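Local coordinates for fibronectin type III domain-containing protein (Simiduia agarivorans, PDB 6P2K) that probably hydrolyses xyloglucan-type beta-glucans, as a glycoside hydrolase family 74 enzyme whose zinc-binding portion here is built of seven-bladed beta-propellers, at residues 166-171 with 212-217; 222-227 with 268-273; 697-702 with 772-777; 701-706 with 721-726. All blocks are in the same frame, centred on the assembly; numbering follows the deposited sequence.

In the fold
The four contacts form two pairs on opposite sides of the chain's centre. Contacts 1 and 2 link three successive four-stranded sheets: strands 210-216 and 222-228 of the middle sheet carry one contact each, and both contacts are buried. Contact 1 combines a phenol-lysine pair and a serine bond with apolar packing, whereas contact 2 is mostly apolar, a tyrosine, a threonine methyl, a proline and a valine, with the hydroxyls bonded outside it. Contacts 3 and 4 share N701 and K702, which belong to the turn joining strands 697-699 and 702-709. Contact 4 is a buried backbone ladder within their sheet. Contact 3, partly buried, lays the polar, water-bridged loop after strand 765-770 against the turn.

Contact 1. Residues 166-171 with 212-217; sequences VYSVVF and KGIALS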
loop_
_atom_site.group_PDB
_atom_site.type_symbol
_atom_site.label_atom_id
_atom_site.label_comp_id
_atom_site.label_asym_id
_atom_site.label_seq_id
_atom_site.Cartn_x
_atom_site.Cartn_y
_atom_site.Cartn_z
ATOM N N VAL B 166 -18.484 -21.588 -57.268
ATOM C CA VAL B 166 -19.912 -21.346 -57.098
ATOM C C VAL B 166 -20.174 -21.040 -55.631
ATOM O O VAL B 166 -19.703 -21.764 -54.743
ATOM C CB VAL B 166 -20.752 -22.546 -57.568
ATOM C CG1 VAL B 166 -22.228 -22.297 -57.289
ATOM C CG2 VAL B 166 -20.522 -22.805 -59.047
ATOM N N TYR B 167 -20.924 -19.972 -55.371
ATOM C CA TYR B 167 -21.170 -19.516 -54.011
ATOM C C TYR B 167 -22.535 -19.924 -53.472
ATOM O O TYR B 167 -22.637 -20.299 -52.300
ATOM C CB TYR B 167 -21.014 -17.994 -53.933
ATOM C CG TYR B 167 -19.596 -17.536 -54.188
ATOM C CD1 TYR B 167 -18.597 -17.748 -53.246
ATOM C CD2 TYR B 167 -19.251 -16.900 -55.375
ATOM C CE1 TYR B 167 -17.298 -17.334 -53.476
ATOM C CE2 TYR B 167 -17.953 -16.481 -55.614
ATOM C CZ TYR B 167 -16.981 -16.701 -54.663
ATOM O OH TYR B 167 -15.689 -16.289 -54.893
ATOM N N SER B 168 -23.589 -19.875 -54.286
ATOM C CA SER B 168 -24.902 -20.272 -53.801
ATOM C C SER B 168 -25.731 -20.866 -54.932
ATOM O O SER B 168 -25.488 -20.617 -56.116
ATOM C CB SER B 168 -25.646 -19.097 -53.149
ATOM O OG SER B 168 -25.360 -17.874 -53.802
ATOM N N VAL B 169 -26.716 -21.670 -54.533
ATOM C CA VAL B 169 -27.658 -22.333 -55.430
ATOM C C VAL B 169 -29.020 -22.281 -54.752
ATOM O O VAL B 169 -29.189 -22.834 -53.660
ATOM C CB VAL B 169 -27.260 -23.793 -55.717
ATOM C CG1 VAL B 169 -28.388 -24.524 -56.428
ATOM C CG2 VAL B 169 -25.975 -23.856 -56.532
ATOM N N VAL B 170 -29.989 -21.616 -55.380
ATOM C CA VAL B 170 -31.269 -21.337 -54.741
ATOM C C VAL B 170 -32.408 -21.665 -55.697
ATOM O O VAL B 170 -32.424 -21.194 -56.842
ATOM C CB VAL B 170 -31.357 -19.873 -54.268
ATOM C CG1 VAL B 170 -31.008 -18.919 -55.403
ATOM C CG2 VAL B 170 -32.740 -19.574 -53.706
ATOM N N PHE B 171 -33.363 -22.461 -55.222
ATOM C CA PHE B 171 -34.560 -22.796 -55.977
ATOM C C PHE B 171 -35.628 -21.715 -55.816
ATOM O O PHE B 171 -35.595 -20.896 -54.893
ATOM C CB PHE B 171 -35.133 -24.137 -55.517
ATOM C CG PHE B 171 -34.412 -25.331 -56.064
ATOM C CD1 PHE B 171 -33.206 -25.736 -55.519
ATOM C CD2 PHE B 171 -34.950 -26.060 -57.113
ATOM C CE1 PHE B 171 -32.543 -26.842 -56.017
ATOM C CE2 PHE B 171 -34.292 -27.166 -57.615
ATOM C CZ PHE B 171 -33.086 -27.558 -57.066
ATOM N N LYS B 212 -20.873 -12.745 -55.996
ATOM C CA LYS B 212 -20.452 -13.295 -54.712
ATOM C C LYS B 212 -21.647 -13.788 -53.903
ATOM O O LYS B 212 -21.737 -13.571 -52.694
ATOM C CB LYS B 212 -19.657 -12.262 -53.918
ATOM C CG LYS B 212 -18.387 -11.803 -54.615
ATOM C CD LYS B 212 -17.455 -12.978 -54.885
ATOM C CE LYS B 212 -16.160 -12.525 -55.544
ATOM N NZ LYS B 212 -15.163 -13.628 -55.626
ATOM N N GLY B 213 -22.570 -14.463 -54.560
ATOM C CA GLY B 213 -23.737 -15.000 -53.894
ATOM C C GLY B 213 -25.015 -14.347 -54.377
ATOM O O GLY B 213 -25.039 -13.176 -54.765
ATOM N N ILE B 214 -26.099 -15.123 -54.362
ATOM C CA ILE B 214 -27.405 -14.638 -54.778
ATOM C C ILE B 214 -28.436 -15.023 -53.731
ATOM O O ILE B 214 -28.233 -15.930 -52.921
ATOM C CB ILE B 214 -27.842 -15.190 -56.147
ATOM C CG1 ILE B 214 -27.882 -16.716 -56.097
ATOM C CG2 ILE B 214 -26.919 -14.693 -57.242
ATOM C CD1 ILE B 214 -28.057 -17.347 -57.432
ATOM N N ALA B 215 -29.563 -14.321 -53.776
ATOM C CA ALA B 215 -30.713 -14.630 -52.947
ATOM C C ALA B 215 -31.971 -14.440 -53.777
ATOM O O ALA B 215 -32.040 -13.537 -54.615
ATOM C CB ALA B 215 -30.761 -13.749 -51.693
ATOM N N LEU B 216 -32.957 -15.299 -53.546
ATOM C CA LEU B 216 -34.205 -15.272 -54.291
ATOM C C LEU B 216 -35.360 -15.199 -53.309
ATOM O O LEU B 216 -35.397 -15.954 -52.332
ATOM C CB LEU B 216 -34.334 -16.507 -55.181
ATOM C CG LEU B 216 -35.666 -16.735 -55.888
ATOM C CD1 LEU B 216 -35.936 -15.609 -56.859
ATOM C CD2 LEU B 216 -35.637 -18.066 -56.613
ATOM N N SER B 217 -36.290 -14.284 -53.563
ATOM C CA SER B 217 -37.461 -14.165 -52.714
ATOM C C SER B 217 -38.322 -15.422 -52.830
ATOM O O SER B 217 -38.402 -16.030 -53.901
ATOM C CB SER B 217 -38.276 -12.933 -53.102
ATOM O OG SER B 217 -39.513 -12.898 -52.414
#
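Y167 and K212 lie side by side and point the same way, the lysine chain running beside the phenol. The tyrosine CG sits anti to its own carbonyl carbon (chi1 -66°), and the ring reaches along K212: its CE2 is 3.6 Å from K212 CD. At the far end K212 NZ donates to Y167 OH over 2.8 Å. N184 joins both ends, accepting from K212 NZ through OD1 and bonding Y167 OH through ND2, so three polar groups hold one another. One residue on, S168 also turns to the neighbouring strand, because Y167 and S168 both face G182 in a classic beta bulge. Its OG, held between the backbone N and carbonyl carbon, accepts from I214 N at 2.9 Å and 162°, and a side chain thereby takes the place of a backbone acceptor. G213 lies beside S168 OG; at its backbone angles a CB would be jammed against the preceding carbonyl O. Farther along, V170 divides its branches, CG1 resting on I214 CG1 (3.9 Å) and CG2 on L216 CB (3.8 Å), with the side chains crossing obliquely. An alanine at Y167 removes the phenol, and K212 NZ, left with N184, would probably be freer to turn, its chain no longer flanked by the ring. These first strands of successive propeller sheets run nearly parallel, 11° apart. Their chemistry changes along their length: neutral oxygens satisfy a buried lysine at one end, and branched aliphatic groups fill the other, which implies a junction fixed by direction-dependent bonds at one end and by shape at the other.

Contact 2. Residues 222-227 with 268-273; sequences VLYATY and PEVDPR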
loop_
_atom_site.group_PDB
_atom_site.type_symbol
_atom_site.label_atom_id
_atom_site.label_comp_id
_atom_site.label_asym_id
_atom_site.label_seq_id
_atom_site.Cartn_x
_atom_site.Cartn_y
_atom_site.Cartn_z
ATOM N N VAL B 222 -38.154 -11.777 -57.093
ATOM C CA VAL B 222 -37.065 -10.810 -56.960
ATOM C C VAL B 222 -35.771 -11.544 -56.637
ATOM O O VAL B 222 -35.764 -12.494 -55.848
ATOM C CB VAL B 222 -37.363 -9.740 -55.889
ATOM C CG1 VAL B 222 -36.322 -8.645 -55.961
ATOM C CG2 VAL B 222 -38.749 -9.141 -56.102
ATOM N N LEU B 223 -34.676 -11.087 -57.246
ATOM C CA LEU B 223 -33.348 -11.659 -57.066
ATOM C C LEU B 223 -32.400 -10.585 -56.549
ATOM O O LEU B 223 -32.363 -9.473 -57.088
ATOM C CB LEU B 223 -32.828 -12.242 -58.384
ATOM C CG LEU B 223 -31.440 -12.886 -58.421
ATOM C CD1 LEU B 223 -31.464 -14.266 -57.787
ATOM C CD2 LEU B 223 -30.918 -12.962 -59.856
ATOM N N TYR B 224 -31.634 -10.920 -55.511
ATOM C CA TYR B 224 -30.631 -10.032 -54.939
ATOM C C TYR B 224 -29.247 -10.642 -55.112
ATOM O O TYR B 224 -29.079 -11.865 -55.061
ATOM C CB TYR B 224 -30.893 -9.769 -53.450
ATOM C CG TYR B 224 -32.274 -9.232 -53.151
ATOM C CD1 TYR B 224 -32.522 -7.866 -53.139
ATOM C CD2 TYR B 224 -33.329 -10.091 -52.876
ATOM C CE1 TYR B 224 -33.782 -7.371 -52.864
ATOM C CE2 TYR B 224 -34.592 -9.605 -52.600
ATOM C CZ TYR B 224 -34.813 -8.245 -52.596
ATOM O OH TYR B 224 -36.070 -7.758 -52.323
ATOM N N ALA B 225 -28.249 -9.784 -55.306
ATOM C CA ALA B 225 -26.909 -10.276 -55.587
ATOM C C ALA B 225 -25.877 -9.220 -55.215
ATOM O O ALA B 225 -26.176 -8.026 -55.142
ATOM C CB ALA B 225 -26.763 -10.665 -57.062
ATOM N N THR B 226 -24.656 -9.691 -54.971
ATOM C CA THR B 226 -23.484 -8.838 -54.846
ATOM C C THR B 226 -22.511 -9.183 -55.963
ATOM O O THR B 226 -22.327 -10.359 -56.297
ATOM C CB THR B 226 -22.792 -8.994 -53.486
ATOM O OG1 THR B 226 -21.954 -10.155 -53.506
ATOM C CG2 THR B 226 -23.816 -9.129 -52.371
ATOM N N TYR B 227 -21.897 -8.157 -56.544
ATOM C CA TYR B 227 -20.996 -8.326 -57.673
ATOM C C TYR B 227 -19.656 -7.681 -57.356
ATOM O O TYR B 227 -19.601 -6.613 -56.740
ATOM C CB TYR B 227 -21.586 -7.720 -58.948
ATOM C CG TYR B 227 -22.529 -8.642 -59.685
ATOM C CD1 TYR B 227 -23.878 -8.692 -59.357
ATOM C CD2 TYR B 227 -22.072 -9.455 -60.717
ATOM C CE1 TYR B 227 -24.747 -9.531 -60.034
ATOM C CE2 TYR B 227 -22.932 -10.295 -61.400
ATOM C CZ TYR B 227 -24.266 -10.329 -61.056
ATOM O OH TYR B 227 -25.124 -11.161 -61.736
ATOM N N PRO B 268 -25.952 -12.927 -49.826
ATOM C CA PRO B 268 -27.248 -12.397 -49.394
ATOM C C PRO B 268 -28.245 -13.532 -49.220
ATOM O O PRO B 268 -28.125 -14.592 -49.836
ATOM C CB PRO B 268 -27.652 -11.460 -50.535
ATOM C CG PRO B 268 -26.951 -12.008 -51.726
ATOM C CD PRO B 268 -25.639 -12.524 -51.211
ATOM N N GLU B 269 -29.234 -13.307 -48.359
ATOM C CA GLU B 269 -30.220 -14.338 -48.065
ATOM C C GLU B 269 -31.552 -13.685 -47.733
ATOM O O GLU B 269 -31.601 -12.743 -46.935
ATOM C CB GLU B 269 -29.753 -15.225 -46.905
ATOM C CG GLU B 269 -30.764 -16.275 -46.480
ATOM C CD GLU B 269 -30.198 -17.248 -45.462
ATOM O OE1 GLU B 269 -29.095 -17.783 -45.700
ATOM O OE2 GLU B 269 -30.857 -17.474 -44.425
ATOM N N VAL B 270 -32.624 -14.187 -48.348
ATOM C CA VAL B 270 -33.970 -13.695 -48.088
ATOM C C VAL B 270 -34.614 -14.559 -47.013
ATOM O O VAL B 270 -34.550 -15.793 -47.072
ATOM C CB VAL B 270 -34.816 -13.698 -49.371
ATOM C CG1 VAL B 270 -36.187 -13.095 -49.102
ATOM C CG2 VAL B 270 -34.105 -12.939 -50.477
ATOM N N ASP B 271 -35.225 -13.909 -46.030
ATOM C CA ASP B 271 -35.997 -14.595 -45.002
ATOM C C ASP B 271 -37.075 -15.448 -45.662
ATOM O O ASP B 271 -37.906 -14.909 -46.411
ATOM C CB ASP B 271 -36.618 -13.561 -44.056
ATOM C CG ASP B 271 -37.320 -14.186 -42.850
ATOM O OD1 ASP B 271 -37.488 -15.423 -42.799
ATOM O OD2 ASP B 271 -37.709 -13.423 -41.940
ATOM N N PRO B 272 -37.099 -16.765 -45.431
ATOM C CA PRO B 272 -38.161 -17.594 -46.024
ATOM C C PRO B 272 -39.551 -17.195 -45.571
ATOM O O PRO B 272 -40.532 -17.661 -46.164
ATOM C CB PRO B 272 -37.806 -19.013 -45.558
ATOM C CG PRO B 272 -36.975 -18.812 -44.334
ATOM C CD PRO B 272 -36.187 -17.560 -44.591
ATOM N N ARG B 273 -39.665 -16.353 -44.544
ATOM C CA ARG B 273 -40.953 -15.838 -44.110
ATOM C C ARG B 273 -41.481 -14.737 -45.021
ATOM O O ARG B 273 -42.686 -14.460 -45.000
ATOM C CB ARG B 273 -40.841 -15.317 -42.675
ATOM C CG ARG B 273 -40.625 -16.419 -41.650
ATOM C CD ARG B 273 -39.862 -15.931 -40.429
ATOM N NE ARG B 273 -39.503 -17.038 -39.543
ATOM C CZ ARG B 273 -38.431 -17.810 -39.698
ATOM N NH1 ARG B 273 -37.593 -17.599 -40.704
ATOM N NH2 ARG B 273 -38.193 -18.795 -38.842
#
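Y224 meets V270 across the gap between two sheets, and its side chain can be followed outward atom by atom. CB starts 4.7 Å from P268 CB, its nearest atom in the proline ring but no close contact. CG, anti to the tyrosine's carbonyl carbon (chi1 -55°), then swings toward V270. On the ring, CD2 comes within 3.8 Å of V270 CG2, and CE2 follows at 4.0 Å from the same methyl; the two side chains cross at about a right angle, with the methyl approaching the ring obliquely. At the tip, OH is hydrogen-bonded to H279 ND1 and W299 NE1, while the ring also meets that of F297, so the polar end is held by the sheet that V270 belongs to.

Strand 222-228 is the second strand of its four-stranded propeller sheet, and 265-270 opens the next one. They run close to antiparallel (165°), but their axes stay 7.3 Å apart, too wide for a shared ladder, and the segments exchange no hydrogen bonds. Within these segments the sheets meet through apolar contacts, while polar links run through both hydroxyls to residues outside. P268 supplies the rest of the interface: its CG lies 4.0 Å from Y224 O, and its CD faces T226 CG2 at 4.0 Å. The hydroxyl of T226 is turned to Y265 O instead, leaving the methyl to the proline. Just beyond the strand, D271 OD1 accepts from R273 N in an Asx turn and from R273 NH1 in a salt bridge, the two donors coming from opposite faces of the carboxylate, and D271 OD2 binds R347 NE.

Contact 3. Residues 697-702 with 772-777; sequences AGAGNK and SGMNMD
N701 takes a chi1 of 61°, which puts CG on the loop side, and a chi2 of -13°, which sets the amide so that OD1 meets N775 N and ND2 meets G773 O. M774, with CG anti to its backbone N and the chain extended beyond it, runs out to the turn, its CE reaching A699. N775 N donates to N701 OD1 at 3.1 Å along an almost straight path (170°), arriving from above the carbonyl plane. On the other branch ND2 makes a weak bond to G773 O, and N701 N makes another weak one to N775 O. The thioether fills the space alongside: M774 SD lies 3.7 Å from K702 CG, and its terminal CE is 3.7 Å from A699 CB. K702 bends at chi2, and its NZ makes a weak direct bond to S772 O and a firmer link through a water that accepts from NZ at 2.9 Å and donates to S772 O at 2.8 Å; T722 OG1 is its strongest partner. G700 must pass close by, its CA 3.2 Å from N775 O, where a CB would clash. An alanine at N701 takes away the acceptor of N775 N and the weak donor to G773 O, and would probably loosen the loop's hold on the turn at this point. F748 packs on A699, K702 and M774, and Y625 covers N701 and N775. A699 to K702 form a type II' turn with G700 at positive phi, the tight hairpin connection between strands 697-699 and 702-709 of a propeller sheet, against which the loop after strand 765-770 packs.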
loop_
_atom_site.group_PDB
_atom_site.type_symbol
_atom_site.label_atom_id
_atom_site.label_comp_id
_atom_site.label_asym_id
_atom_site.label_seq_id
_atom_site.Cartn_x
_atom_site.Cartn_y
_atom_site.Cartn_z
ATOM N N ALA B 697 8.090 -36.157 -27.343
ATOM C CA ALA B 697 8.515 -35.853 -25.986
ATOM C C ALA B 697 9.118 -37.092 -25.344
ATOM O O ALA B 697 8.855 -38.226 -25.756
ATOM C CB ALA B 697 7.352 -35.327 -25.136
ATOM N N GLY B 698 9.929 -36.851 -24.320
ATOM C CA GLY B 698 10.519 -37.919 -23.541
ATOM C C GLY B 698 10.603 -37.554 -22.076
ATOM O O GLY B 698 10.931 -36.416 -21.732
ATOM N N ALA B 699 10.293 -38.512 -21.205
ATOM C CA ALA B 699 10.401 -38.334 -19.764
ATOM C C ALA B 699 10.313 -39.703 -19.111
ATOM O O ALA B 699 9.493 -40.531 -19.519
ATOM C CB ALA B 699 9.299 -37.412 -19.222
ATOM N N GLY B 700 11.159 -39.933 -18.109
ATOM C CA GLY B 700 11.158 -41.222 -17.435
ATOM C C GLY B 700 11.391 -42.350 -18.420
ATOM O O GLY B 700 12.328 -42.323 -19.226
ATOM N N ASN B 701 10.515 -43.354 -18.377
ATOM C CA ASN B 701 10.574 -44.490 -19.287
ATOM C C ASN B 701 9.588 -44.357 -20.443
ATOM O O ASN B 701 9.159 -45.370 -21.008
ATOM C CB ASN B 701 10.323 -45.794 -18.525
ATOM C CG ASN B 701 8.950 -45.835 -17.865
ATOM O OD1 ASN B 701 8.268 -44.815 -17.758
ATOM N ND2 ASN B 701 8.543 -47.017 -17.418
ATOM N N LYS B 702 9.219 -43.131 -20.814
ATOM C CA LYS B 702 8.178 -42.909 -21.808
ATOM C C LYS B 702 8.656 -41.967 -22.907
ATOM O O LYS B 702 9.328 -40.964 -22.641
ATOM C CB LYS B 702 6.907 -42.343 -21.159
ATOM C CG LYS B 702 6.266 -43.259 -20.123
ATOM C CD LYS B 702 5.653 -44.500 -20.761
ATOM C CE LYS B 702 5.239 -45.511 -19.701
ATOM N NZ LYS B 702 4.486 -46.663 -20.270
ATOM N N SER B 772 -0.270 -44.520 -18.047
ATOM C CA SER B 772 -0.120 -45.549 -17.029
ATOM C C SER B 772 1.255 -46.202 -17.111
ATOM O O SER B 772 1.910 -46.209 -18.158
ATOM C CB SER B 772 -1.215 -46.611 -17.163
ATOM O OG SER B 772 -1.253 -47.148 -18.472
ATOM N N GLY B 773 1.686 -46.752 -15.980
ATOM C CA GLY B 773 2.965 -47.438 -15.913
ATOM C C GLY B 773 4.168 -46.557 -16.151
ATOM O O GLY B 773 5.205 -47.051 -16.610
ATOM N N MET B 774 4.064 -45.264 -15.857
ATOM C CA MET B 774 5.193 -44.350 -15.981
ATOM C C MET B 774 5.994 -44.308 -14.686
ATOM O O MET B 774 5.422 -44.301 -13.586
ATOM C CB MET B 774 4.698 -42.946 -16.339
ATOM C CG MET B 774 5.803 -41.978 -16.690
ATOM S SD MET B 774 5.232 -40.647 -17.760
ATOM C CE MET B 774 6.770 -39.778 -18.050
ATOM N N ASN B 775 7.322 -44.298 -14.819
ATOM C CA ASN B 775 8.222 -44.147 -13.687
ATOM C C ASN B 775 9.218 -43.027 -13.942
ATOM O O ASN B 775 9.734 -42.876 -15.052
ATOM C CB ASN B 775 8.942 -45.476 -13.382
ATOM C CG ASN B 775 7.967 -46.599 -13.063
ATOM O OD1 ASN B 775 7.051 -46.399 -12.264
ATOM N ND2 ASN B 775 8.152 -47.771 -13.667
ATOM N N MET B 776 9.477 -42.249 -12.899
ATOM C CA MET B 776 10.282 -41.046 -12.981
ATOM C C MET B 776 11.421 -41.147 -11.984
ATOM O O MET B 776 11.316 -41.844 -10.969
ATOM C CB MET B 776 9.447 -39.794 -12.663
ATOM C CG MET B 776 8.253 -39.572 -13.554
ATOM S SD MET B 776 8.705 -38.649 -15.024
ATOM C CE MET B 776 9.226 -37.108 -14.274
ATOM N N ASP B 777 12.492 -40.430 -12.222
ATOM C CA ASP B 777 13.500 -40.263 -11.220
ATOM C C ASP B 777 12.859 -39.303 -10.218
ATOM O O ASP B 777 12.158 -38.399 -10.604
ATOM C CB ASP B 777 14.697 -39.550 -11.772
ATOM C CG ASP B 777 15.614 -40.438 -12.520
ATOM O OD1 ASP B 777 15.376 -41.611 -12.571
ATOM O OD2 ASP B 777 16.584 -39.927 -13.054
HETATM O O HOH W 1 1.685 -46.870 -20.886
#

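Contact 4. Residues 701-706 with 721-726; sequences NKIVMS and GTIQSN
I703 and G721 face each other as an antiparallel hydrogen-bonded pair, and both their amides are satisfied. G721 N reaches I703 O at 2.7 Å, in the carbonyl plane and nearly straight (171°); I703 N returns a bond to G721 O at 2.9 Å. The next rung brings I723 N to N701 O at 2.9 Å, though here the donor lies above the carbonyl plane. N701 O carries a second contact, a CA-H...O approach from T722 CA at 3.2 Å, and K702 CA makes a like approach to G721 O. These soft donors sit at the non-hydrogen-bonded pair K702 with T722, where the side chains take over: they lie side by side, pointing the same way, and T722 OG1, anti to its carbonyl carbon (chi1 -58°), accepts from K702 NZ at 2.8 Å. The carbonyl of I723 is satisfied differently, by a water that donates to I723 O at 2.7 Å and accepts from N701 ND2 at 2.7 Å, so the asparagine amide also reaches the hairpin's second strand, its principal partner N775 lying in the loop after strand 765-770. I703 projects to the face away from K702 and T722, and its CD1 lies 4.2 Å from I723 CD1. Strands 702-709 and 714-723 form a hairpin, flanked by 697-699 through V704 with A697 and by 729-733 through T722 with N730. W623 of strand 618-625 covers both isoleucines, joined by M632 on I703 and Y630 on I723 from strand 628-634.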
loop_
_atom_site.group_PDB
_atom_site.type_symbol
_atom_site.label_atom_id
_atom_site.label_comp_id
_atom_site.label_asym_id
_atom_site.label_seq_id
_atom_site.Cartn_x
_atom_site.Cartn_y
_atom_site.Cartn_z
ATOM N N ASN B 701 10.515 -43.354 -18.377
ATOM C CA ASN B 701 10.574 -44.490 -19.287
ATOM C C ASN B 701 9.588 -44.357 -20.443
ATOM O O ASN B 701 9.159 -45.370 -21.008
ATOM C CB ASN B 701 10.323 -45.794 -18.525
ATOM C CG ASN B 701 8.950 -45.835 -17.865
ATOM O OD1 ASN B 701 8.268 -44.815 -17.758
ATOM N ND2 ASN B 701 8.543 -47.017 -17.418
ATOM N N LYS B 702 9.219 -43.131 -20.814
ATOM C CA LYS B 702 8.178 -42.909 -21.808
ATOM C C LYS B 702 8.656 -41.967 -22.907
ATOM O O LYS B 702 9.328 -40.964 -22.641
ATOM C CB LYS B 702 6.907 -42.343 -21.159
ATOM C CG LYS B 702 6.266 -43.259 -20.123
ATOM C CD LYS B 702 5.653 -44.500 -20.761
ATOM C CE LYS B 702 5.239 -45.511 -19.701
ATOM N NZ LYS B 702 4.486 -46.663 -20.270
ATOM N N ILE B 703 8.295 -42.304 -24.145
ATOM C CA ILE B 703 8.542 -41.480 -25.323
ATOM C C ILE B 703 7.262 -41.459 -26.148
ATOM O O ILE B 703 6.593 -42.487 -26.292
ATOM C CB ILE B 703 9.723 -42.016 -26.160
ATOM C CG1 ILE B 703 11.015 -42.004 -25.344
ATOM C CG2 ILE B 703 9.898 -41.205 -27.438
ATOM C CD1 ILE B 703 12.110 -42.868 -25.930
ATOM N N VAL B 704 6.914 -40.288 -26.684
ATOM C CA VAL B 704 5.702 -40.123 -27.476
ATOM C C VAL B 704 6.046 -39.386 -28.765
ATOM O O VAL B 704 6.981 -38.583 -28.813
ATOM C CB VAL B 704 4.601 -39.374 -26.685
ATOM C CG1 VAL B 704 5.070 -37.975 -26.303
ATOM C CG2 VAL B 704 3.287 -39.316 -27.465
ATOM N N MET B 705 5.294 -39.685 -29.823
ATOM C CA MET B 705 5.415 -38.985 -31.096
ATOM C C MET B 705 4.095 -39.120 -31.843
ATOM O O MET B 705 3.246 -39.947 -31.498
ATOM C CB MET B 705 6.583 -39.527 -31.930
ATOM C CG MET B 705 6.442 -40.986 -32.347
ATOM S SD MET B 705 5.540 -41.199 -33.898
ATOM C CE MET B 705 6.585 -40.286 -35.029
ATOM N N SER B 706 3.937 -38.306 -32.887
ATOM C CA SER B 706 2.707 -38.301 -33.670
ATOM C C SER B 706 3.031 -38.064 -35.137
ATOM O O SER B 706 3.683 -37.071 -35.476
ATOM C CB SER B 706 1.736 -37.230 -33.157
ATOM O OG SER B 706 0.745 -36.928 -34.122
ATOM N N GLY B 721 6.046 -45.074 -26.584
ATOM C CA GLY B 721 7.060 -46.096 -26.376
ATOM C C GLY B 721 7.466 -46.154 -24.915
ATOM O O GLY B 721 7.535 -45.122 -24.239
ATOM N N THR B 722 7.732 -47.365 -24.433
ATOM C CA THR B 722 8.180 -47.592 -23.066
ATOM C C THR B 722 9.583 -48.176 -23.095
ATOM O O THR B 722 9.838 -49.161 -23.797
ATOM C CB THR B 722 7.229 -48.527 -22.313
ATOM O OG1 THR B 722 5.907 -47.971 -22.313
ATOM C CG2 THR B 722 7.695 -48.710 -20.873
ATOM N N ILE B 723 10.488 -47.566 -22.333
ATOM C CA ILE B 723 11.882 -47.992 -22.290
ATOM C C ILE B 723 11.986 -49.213 -21.384
ATOM O O ILE B 723 11.812 -49.114 -20.167
ATOM C CB ILE B 723 12.798 -46.864 -21.804
ATOM C CG1 ILE B 723 12.557 -45.594 -22.625
ATOM C CG2 ILE B 723 14.256 -47.296 -21.877
ATOM C CD1 ILE B 723 13.499 -44.455 -22.277
ATOM N N GLN B 724 12.269 -50.370 -21.976
ATOM C CA GLN B 724 12.463 -51.577 -21.192
ATOM C C GLN B 724 13.816 -51.535 -20.480
ATOM O O GLN B 724 14.688 -50.716 -20.787
ATOM C CB GLN B 724 12.358 -52.817 -22.080
ATOM C CG GLN B 724 11.102 -52.862 -22.936
ATOM C CD GLN B 724 9.830 -52.840 -22.109
ATOM O OE1 GLN B 724 9.001 -51.939 -22.246
ATOM N NE2 GLN B 724 9.667 -53.838 -21.250
ATOM N N SER B 725 13.985 -52.444 -19.513
ATOM C CA SER B 725 15.212 -52.472 -18.722
ATOM C C SER B 725 16.423 -52.914 -19.531
ATOM O O SER B 725 17.555 -52.612 -19.137
ATOM C CB SER B 725 15.043 -53.392 -17.512
ATOM O OG SER B 725 13.736 -53.283 -16.976
ATOM N N ASN B 726 16.220 -53.620 -20.643
ATOM C CA ASN B 726 17.321 -53.981 -21.529
ATOM C C ASN B 726 17.666 -52.876 -22.521
ATOM O O ASN B 726 18.564 -53.066 -23.348
ATOM C CB ASN B 726 16.991 -55.276 -22.279
ATOM C CG ASN B 726 15.946 -55.080 -23.365
ATOM O OD1 ASN B 726 15.129 -54.160 -23.303
ATOM N ND2 ASN B 726 15.967 -55.951 -24.370
HETATM O O HOH W 2 9.802 -49.232 -18.310
#